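Local structure of CbsA (Xanthomonas oryzae pv. oryzae, 5XYH) at residues 12-17 with 70-75; 75-80 with 137-142. The protein probably hydrolyses cellulose from the chain ends, as a family 6 cellobiohydrolase (exoglucanase) used by this rice pathogen to degrade plant cell walls. All coordinates share one frame; numbering follows the deposited sequence.

Contact 1 of 2, residues 12-17 with 70-75; sequences SGYVNP and QGHLNA
Y14 reaches across from the segment after strand 12-13 to helix 69-79 and puts its phenol on H72 and A75. Its CB sets out toward the helix, and CG stands anti to the backbone N (chi1 163°) and beside the carbonyl carbon, which lays the ring along the chain that follows, with N16 N over its centre, 4.3 Å above the plane. Partway along the ring, CE1 packs on A75 CB at 3.6 Å; alanine's single methyl suits this place by letting the ring come close to the helix. CE1 and CZ pass near the backbone oxygen of H72, over one ring face. In the distorted α/β barrel of glycoside hydrolase family 6, this places the N-terminal segment against a helix outside the barrel sheet, with V49 of strand 49-51 and L67 touching Y14 and H72. At the tip, Y14 OH meets H72 ND1 at 2.7 Å in a hydrogen bond that either partner could donate; tyrosine suits because its ring spans the distance while its hydroxyl reaches the nitrogen histidine offers. ND1 lies in the phenol plane and OH in the imidazole plane, yet the rings meet rim to rim, turned 79° apart. Farther round the imidazole edge, H72 CE1 only packs beside N16 OD1, at 3.3 Å; the hydrogen bond of that oxygen is to D18 N, as befits an asparagine at the N-cap of helix 17-27.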
ATOM      1  N   SER A  12     -18.391   9.394  -1.507  1.00 19.65           N
ATOM      2  CA  SER A  12     -18.393   8.101  -0.849  1.00 18.90           C
ATOM      3  C   SER A  12     -17.354   7.210  -1.526  1.00 19.36           C
ATOM      4  O   SER A  12     -16.680   7.614  -2.482  1.00 18.49           O
ATOM      5  CB  SER A  12     -19.789   7.479  -0.877  1.00 18.96           C
ATOM      6  OG  SER A  12     -20.255   7.281  -2.203  1.00 19.98           O
ATOM      7  N   GLY A  13     -17.216   5.984  -1.029  1.00 18.51           N
ATOM      8  CA  GLY A  13     -16.291   5.032  -1.607  1.00 17.53           C
ATOM      9  C   GLY A  13     -16.960   3.704  -1.887  1.00 16.96           C
ATOM     10  O   GLY A  13     -17.908   3.302  -1.215  1.00 16.60           O
ATOM     11  N   TYR A  14     -16.429   3.015  -2.888  1.00 17.12           N
ATOM     12  CA  TYR A  14     -16.965   1.727  -3.311  1.00 16.34           C
ATOM     13  C   TYR A  14     -16.608   0.642  -2.299  1.00 16.49           C
ATOM     14  O   TYR A  14     -15.437   0.468  -1.947  1.00 17.22           O
ATOM     15  CB  TYR A  14     -16.423   1.399  -4.707  1.00 16.57           C
ATOM     16  CG  TYR A  14     -16.548  -0.050  -5.127  1.00 16.91           C
ATOM     17  CD1 TYR A  14     -17.798  -0.653  -5.231  1.00 16.19           C
ATOM     18  CD2 TYR A  14     -15.419  -0.813  -5.423  1.00 15.46           C
ATOM     19  CE1 TYR A  14     -17.922  -1.981  -5.614  1.00 16.54           C
ATOM     20  CE2 TYR A  14     -15.538  -2.142  -5.810  1.00 15.78           C
ATOM     21  CZ  TYR A  14     -16.795  -2.717  -5.904  1.00 15.80           C
ATOM     22  OH  TYR A  14     -16.942  -4.039  -6.285  1.00 14.99           O
ATOM     23  N   VAL A  15     -17.619  -0.069  -1.810  1.00 16.12           N
ATOM     24  CA  VAL A  15     -17.449  -1.150  -0.836  1.00 16.55           C
ATOM     25  C   VAL A  15     -17.461  -2.477  -1.600  1.00 15.55           C
ATOM     26  O   VAL A  15     -18.479  -2.865  -2.182  1.00 16.42           O
ATOM     27  CB  VAL A  15     -18.536  -1.114   0.249  1.00 16.71           C
ATOM     28  CG1 VAL A  15     -18.408  -2.317   1.182  1.00 16.23           C
ATOM     29  CG2 VAL A  15     -18.493   0.218   1.056  1.00 16.08           C
ATOM     30  N   ASN A  16     -16.326  -3.162  -1.607  1.00 15.38           N
ATOM     31  CA  ASN A  16     -16.127  -4.345  -2.444  1.00 15.50           C
ATOM     32  C   ASN A  16     -16.865  -5.543  -1.860  1.00 14.99           C
ATOM     33  O   ASN A  16     -16.535  -5.980  -0.751  1.00 14.64           O
ATOM     34  CB  ASN A  16     -14.632  -4.642  -2.569  1.00 14.33           C
ATOM     35  CG  ASN A  16     -14.330  -5.893  -3.416  1.00 15.62           C
ATOM     36  OD1 ASN A  16     -15.218  -6.506  -4.019  1.00 15.77           O
ATOM     37  ND2 ASN A  16     -13.049  -6.267  -3.462  1.00 15.07           N
ATOM     38  N   PRO A  17     -17.852  -6.108  -2.564  1.00 15.72           N
ATOM     39  CA  PRO A  17     -18.586  -7.255  -2.004  1.00 16.06           C
ATOM     40  C   PRO A  17     -17.726  -8.489  -1.827  1.00 15.86           C
ATOM     41  O   PRO A  17     -18.091  -9.374  -1.042  1.00 16.01           O
ATOM     42  CB  PRO A  17     -19.713  -7.495  -3.021  1.00 17.43           C
ATOM     43  CG  PRO A  17     -19.287  -6.803  -4.258  1.00 17.45           C
ATOM     44  CD  PRO A  17     -18.422  -5.649  -3.844  1.00 16.22           C
ATOM     45  N   GLN A  70     -15.207  -5.121 -14.670  1.00 17.70           N
ATOM     46  CA  GLN A  70     -16.519  -4.573 -15.007  1.00 18.19           C
ATOM     47  C   GLN A  70     -17.538  -4.839 -13.906  1.00 18.10           C
ATOM     48  O   GLN A  70     -18.400  -3.992 -13.637  1.00 19.11           O
ATOM     49  CB  GLN A  70     -17.011  -5.148 -16.329  1.00 19.74           C
ATOM     50  CG  GLN A  70     -16.078  -4.873 -17.473  1.00 21.52           C
ATOM     51  CD  GLN A  70     -16.675  -5.287 -18.790  1.00 25.42           C
ATOM     52  OE1 GLN A  70     -17.893  -5.478 -18.895  1.00 26.25           O
ATOM     53  NE2 GLN A  70     -15.829  -5.425 -19.811  1.00 24.45           N
ATOM     54  N   GLY A  71     -17.470  -6.011 -13.267  1.00 16.63           N
ATOM     55  CA  GLY A  71     -18.373  -6.282 -12.155  1.00 17.08           C
ATOM     56  C   GLY A  71     -18.184  -5.308 -11.003  1.00 16.96           C
ATOM     57  O   GLY A  71     -19.156  -4.865 -10.380  1.00 15.83           O
ATOM     58  N   HIS A  72     -16.928  -4.975 -10.694  1.00 15.92           N
ATOM     59  CA  HIS A  72     -16.647  -3.964  -9.683  1.00 16.24           C
ATOM     60  C   HIS A  72     -17.239  -2.627 -10.081  1.00 16.09           C
ATOM     61  O   HIS A  72     -17.855  -1.940  -9.264  1.00 15.83           O
ATOM     62  CB  HIS A  72     -15.141  -3.810  -9.488  1.00 15.23           C
ATOM     63  CG  HIS A  72     -14.503  -4.945  -8.765  1.00 15.45           C
ATOM     64  ND1 HIS A  72     -14.820  -5.275  -7.464  1.00 14.74           N
ATOM     65  CD2 HIS A  72     -13.528  -5.801  -9.144  1.00 15.45           C
ATOM     66  CE1 HIS A  72     -14.078  -6.296  -7.082  1.00 15.01           C
ATOM     67  NE2 HIS A  72     -13.288  -6.636  -8.084  1.00 14.97           N
ATOM     68  N   LEU A  73     -17.039  -2.234 -11.335  1.00 16.72           N
ATOM     69  CA  LEU A  73     -17.512  -0.926 -11.771  1.00 17.55           C
ATOM     70  C   LEU A  73     -19.035  -0.875 -11.806  1.00 18.13           C
ATOM     71  O   LEU A  73     -19.631   0.174 -11.518  1.00 19.30           O
ATOM     72  CB  LEU A  73     -16.930  -0.598 -13.141  1.00 17.69           C
ATOM     73  CG  LEU A  73     -15.404  -0.460 -13.164  1.00 17.04           C
ATOM     74  CD1 LEU A  73     -14.875  -0.521 -14.590  1.00 16.95           C
ATOM     75  CD2 LEU A  73     -14.985   0.835 -12.480  1.00 17.26           C
ATOM     76  N   ASN A  74     -19.668  -1.997 -12.159  1.00 18.11           N
ATOM     77  CA  ASN A  74     -21.123  -2.098 -12.090  1.00 18.91           C
ATOM     78  C   ASN A  74     -21.616  -1.998 -10.656  1.00 18.73           C
ATOM     79  O   ASN A  74     -22.590  -1.284 -10.379  1.00 18.88           O
ATOM     80  CB  ASN A  74     -21.587  -3.409 -12.721  1.00 18.66           C
ATOM     81  CG  ASN A  74     -21.399  -3.424 -14.220  1.00 19.84           C
ATOM     82  OD1 ASN A  74     -21.231  -2.375 -14.837  1.00 20.46           O
ATOM     83  ND2 ASN A  74     -21.410  -4.617 -14.817  1.00 20.52           N
ATOM     84  N   ALA A  75     -20.971  -2.709  -9.727  1.00 18.04           N
ATOM     85  CA  ALA A  75     -21.392  -2.606  -8.334  1.00 17.77           C
ATOM     86  C   ALA A  75     -21.229  -1.179  -7.827  1.00 18.97           C
ATOM     87  O   ALA A  75     -22.077  -0.675  -7.075  1.00 17.98           O
ATOM     88  CB  ALA A  75     -20.611  -3.583  -7.456  1.00 17.36           C
TER

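Contact 2 of 2, residues 75-80 with 137-142; sequences AALAQK and KGLRIV
L139 meets A76 and L77 in an apolar contact that brings segment 137-142 against the last turns of helix 69-79. Although the CB of L139 does not head for the helix, its branched end does: CD2 lies 3.9 Å from A76 CB and 3.8 Å from L77 CD2. CD1 takes part too, at 4.1 Å from A76 CB, so the two methyls of one leucine spread over neighbouring helix residues. The small side chain of A76 suits a buried position facing the sheet, since it leaves the leucine close to the helix backbone. L77 arrives differently. Its CG is anti to the carbonyl carbon (chi1 -73°), and CD2 touches both CG and CD2 of L139; the two side chains run at about a right angle, methyl against branch point.

K80, just past the helix, adds a carbon-to-oxygen contact. Its chain is extended as far as CE and turns at the last torsion (chi4 -49°). The extended portion delivers CE to G138 O at 3.4 Å, a van der Waals approach by a methylene probably polarised by the neighbouring ammonium, while NZ makes a hydrogen bond to the backbone oxygen of T84. A lysine fits here because its long methylene chain can pass beside the carbonyl oxygen of G138 while its ammonium reaches another carbonyl.

Beyond the two segments, A76 also rests on V88 and L139 on I86, both of strand 86-92, while L73 of helix 69-79 touches L139 and I141. Helix 69-79 thus lies over the parallel strands 86-92 and 140-145, which are paired through R140 and V142 with residues 86 and 88.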
ATOM      1  N   ALA A  75     -20.971  -2.709  -9.727  1.00 18.04           N
ATOM      2  CA  ALA A  75     -21.392  -2.606  -8.334  1.00 17.77           C
ATOM      3  C   ALA A  75     -21.229  -1.179  -7.827  1.00 18.97           C
ATOM      4  O   ALA A  75     -22.077  -0.675  -7.075  1.00 17.98           O
ATOM      5  CB  ALA A  75     -20.611  -3.583  -7.456  1.00 17.36           C
ATOM      6  N   ALA A  76     -20.149  -0.509  -8.243  1.00 17.46           N
ATOM      7  CA  ALA A  76     -19.911   0.855  -7.800  1.00 18.25           C
ATOM      8  C   ALA A  76     -21.045   1.774  -8.240  1.00 18.69           C
ATOM      9  O   ALA A  76     -21.475   2.650  -7.482  1.00 19.96           O
ATOM     10  CB  ALA A  76     -18.567   1.356  -8.336  1.00 17.43           C
ATOM     11  N   LEU A  77     -21.550   1.572  -9.457  1.00 18.90           N
ATOM     12  CA  LEU A  77     -22.671   2.370  -9.954  1.00 20.29           C
ATOM     13  C   LEU A  77     -23.870   2.262  -9.022  1.00 20.43           C
ATOM     14  O   LEU A  77     -24.496   3.273  -8.674  1.00 21.21           O
ATOM     15  CB  LEU A  77     -23.049   1.912 -11.367  1.00 18.74           C
ATOM     16  CG  LEU A  77     -22.087   2.303 -12.492  1.00 20.16           C
ATOM     17  CD1 LEU A  77     -22.500   1.678 -13.816  1.00 19.79           C
ATOM     18  CD2 LEU A  77     -21.991   3.811 -12.611  1.00 20.37           C
ATOM     19  N   ALA A  78     -24.162   1.042  -8.569  1.00 20.44           N
ATOM     20  CA  ALA A  78     -25.298   0.752  -7.711  1.00 20.21           C
ATOM     21  C   ALA A  78     -25.129   1.290  -6.300  1.00 22.09           C
ATOM     22  O   ALA A  78     -26.117   1.359  -5.558  1.00 22.04           O
ATOM     23  CB  ALA A  78     -25.525  -0.758  -7.663  1.00 19.70           C
ATOM     24  N   GLN A  79     -23.913   1.664  -5.899  1.00 20.71           N
ATOM     25  CA  GLN A  79     -23.715   2.259  -4.590  1.00 20.33           C
ATOM     26  C   GLN A  79     -23.650   3.778  -4.630  1.00 21.20           C
ATOM     27  O   GLN A  79     -23.598   4.399  -3.563  1.00 22.29           O
ATOM     28  CB  GLN A  79     -22.439   1.707  -3.942  1.00 19.75           C
ATOM     29  CG  GLN A  79     -22.344   0.185  -3.968  1.00 19.55           C
ATOM     30  CD  GLN A  79     -21.065  -0.338  -3.334  1.00 17.20           C
ATOM     31  OE1 GLN A  79     -20.282   0.427  -2.740  1.00 18.16           O
ATOM     32  NE2 GLN A  79     -20.841  -1.640  -3.458  1.00 16.51           N
ATOM     33  N   LYS A  80     -23.671   4.390  -5.818  1.00 20.46           N
ATOM     34  CA  LYS A  80     -23.516   5.837  -5.921  1.00 21.93           C
ATOM     35  C   LYS A  80     -24.771   6.560  -5.440  1.00 23.40           C
ATOM     36  O   LYS A  80     -25.873   6.298  -5.927  1.00 24.16           O
ATOM     37  CB  LYS A  80     -23.202   6.244  -7.366  1.00 22.81           C
ATOM     38  CG  LYS A  80     -22.913   7.742  -7.517  1.00 24.23           C
ATOM     39  CD  LYS A  80     -22.684   8.161  -8.968  1.00 24.55           C
ATOM     40  CE  LYS A  80     -22.267   9.633  -9.060  1.00 25.09           C
ATOM     41  NZ  LYS A  80     -23.140  10.583  -8.269  1.00 26.53           N
ATOM     42  N   LYS A 137     -18.660   7.039 -16.578  1.00 22.04           N
ATOM     43  CA  LYS A 137     -18.210   8.424 -16.469  1.00 22.83           C
ATOM     44  C   LYS A 137     -18.608   9.055 -15.134  1.00 22.61           C
ATOM     45  O   LYS A 137     -17.947   9.997 -14.685  1.00 22.57           O
ATOM     46  CB  LYS A 137     -18.741   9.237 -17.674  1.00 23.97           C
ATOM     47  CG  LYS A 137     -20.208   9.673 -17.583  1.00 27.62           C
ATOM     48  CD  LYS A 137     -20.369  11.117 -17.026  1.00 32.77           C
ATOM     49  CE  LYS A 137     -21.715  11.312 -16.301  1.00 36.45           C
ATOM     50  NZ  LYS A 137     -21.643  12.481 -15.359  1.00 42.76           N
ATOM     51  N   GLY A 138     -19.655   8.556 -14.476  1.00 21.40           N
ATOM     52  CA  GLY A 138     -20.053   9.121 -13.198  1.00 22.16           C
ATOM     53  C   GLY A 138     -19.257   8.640 -12.001  1.00 21.67           C
ATOM     54  O   GLY A 138     -19.471   9.137 -10.892  1.00 20.77           O
ATOM     55  N   LEU A 139     -18.345   7.689 -12.212  1.00 20.69           N
ATOM     56  CA  LEU A 139     -17.452   7.169 -11.184  1.00 19.88           C
ATOM     57  C   LEU A 139     -16.115   7.899 -11.235  1.00 18.70           C
ATOM     58  O   LEU A 139     -15.629   8.250 -12.314  1.00 19.78           O
ATOM     59  CB  LEU A 139     -17.215   5.672 -11.391  1.00 19.61           C
ATOM     60  CG  LEU A 139     -18.425   4.728 -11.504  1.00 20.42           C
ATOM     61  CD1 LEU A 139     -17.978   3.336 -11.887  1.00 18.70           C
ATOM     62  CD2 LEU A 139     -19.209   4.672 -10.207  1.00 19.11           C
ATOM     63  N   ARG A 140     -15.516   8.110 -10.068  1.00 17.40           N
ATOM     64  CA  ARG A 140     -14.142   8.591  -9.960  1.00 15.96           C
ATOM     65  C   ARG A 140     -13.243   7.392  -9.673  1.00 16.21           C
ATOM     66  O   ARG A 140     -13.375   6.746  -8.629  1.00 16.12           O
ATOM     67  CB  ARG A 140     -14.016   9.642  -8.863  1.00 16.54           C
ATOM     68  CG  ARG A 140     -14.747  10.932  -9.174  1.00 16.96           C
ATOM     69  CD  ARG A 140     -14.523  11.959  -8.076  1.00 17.45           C
ATOM     70  NE  ARG A 140     -15.285  13.175  -8.351  1.00 17.90           N
ATOM     71  CZ  ARG A 140     -15.521  14.133  -7.462  1.00 17.70           C
ATOM     72  NH1 ARG A 140     -15.072  14.027  -6.217  1.00 15.48           N
ATOM     73  NH2 ARG A 140     -16.228  15.193  -7.822  1.00 17.91           N
ATOM     74  N   ILE A 141     -12.357   7.077 -10.608  1.00 14.27           N
ATOM     75  CA  ILE A 141     -11.458   5.941 -10.473  1.00 14.17           C
ATOM     76  C   ILE A 141     -10.159   6.454  -9.860  1.00 13.85           C
ATOM     77  O   ILE A 141      -9.550   7.386 -10.387  1.00 13.67           O
ATOM     78  CB  ILE A 141     -11.210   5.265 -11.831  1.00 14.28           C
ATOM     79  CG1 ILE A 141     -12.535   5.025 -12.571  1.00 15.02           C
ATOM     80  CG2 ILE A 141     -10.460   3.947 -11.651  1.00 13.86           C
ATOM     81  CD1 ILE A 141     -13.493   4.126 -11.794  1.00 15.17           C
ATOM     82  N   VAL A 142      -9.739   5.865  -8.743  1.00 13.42           N
ATOM     83  CA  VAL A 142      -8.533   6.302  -8.035  1.00 13.14           C
ATOM     84  C   VAL A 142      -7.548   5.148  -8.058  1.00 13.27           C
ATOM     85  O   VAL A 142      -7.782   4.108  -7.425  1.00 13.07           O
ATOM     86  CB  VAL A 142      -8.817   6.742  -6.591  1.00 13.29           C
ATOM     87  CG1 VAL A 142      -7.507   7.129  -5.901  1.00 13.39           C
ATOM     88  CG2 VAL A 142      -9.814   7.897  -6.549  1.00 12.94           C
TER

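The two contacts have centres about 7 Å apart and use successive turns of helix 69-79, with A75 common to both. Contact 1 closes before contact 2 opens along the chain, and both reach the same mixed sheet: segment 12-17 holds strand 12-13, segment 137-142 runs into strand 140-145, and strand 86-92 pairs with both in parallel. The helix therefore joins chain regions on either side of that shared strand. The contacts also meet directly, since Q79 OE1 lies 2.9 Å from V15 N in a probable hydrogen bond and Y14 CD1 packs on A76 CA. Together they fasten the N-terminal segment and one outer helix to the barrel sheet.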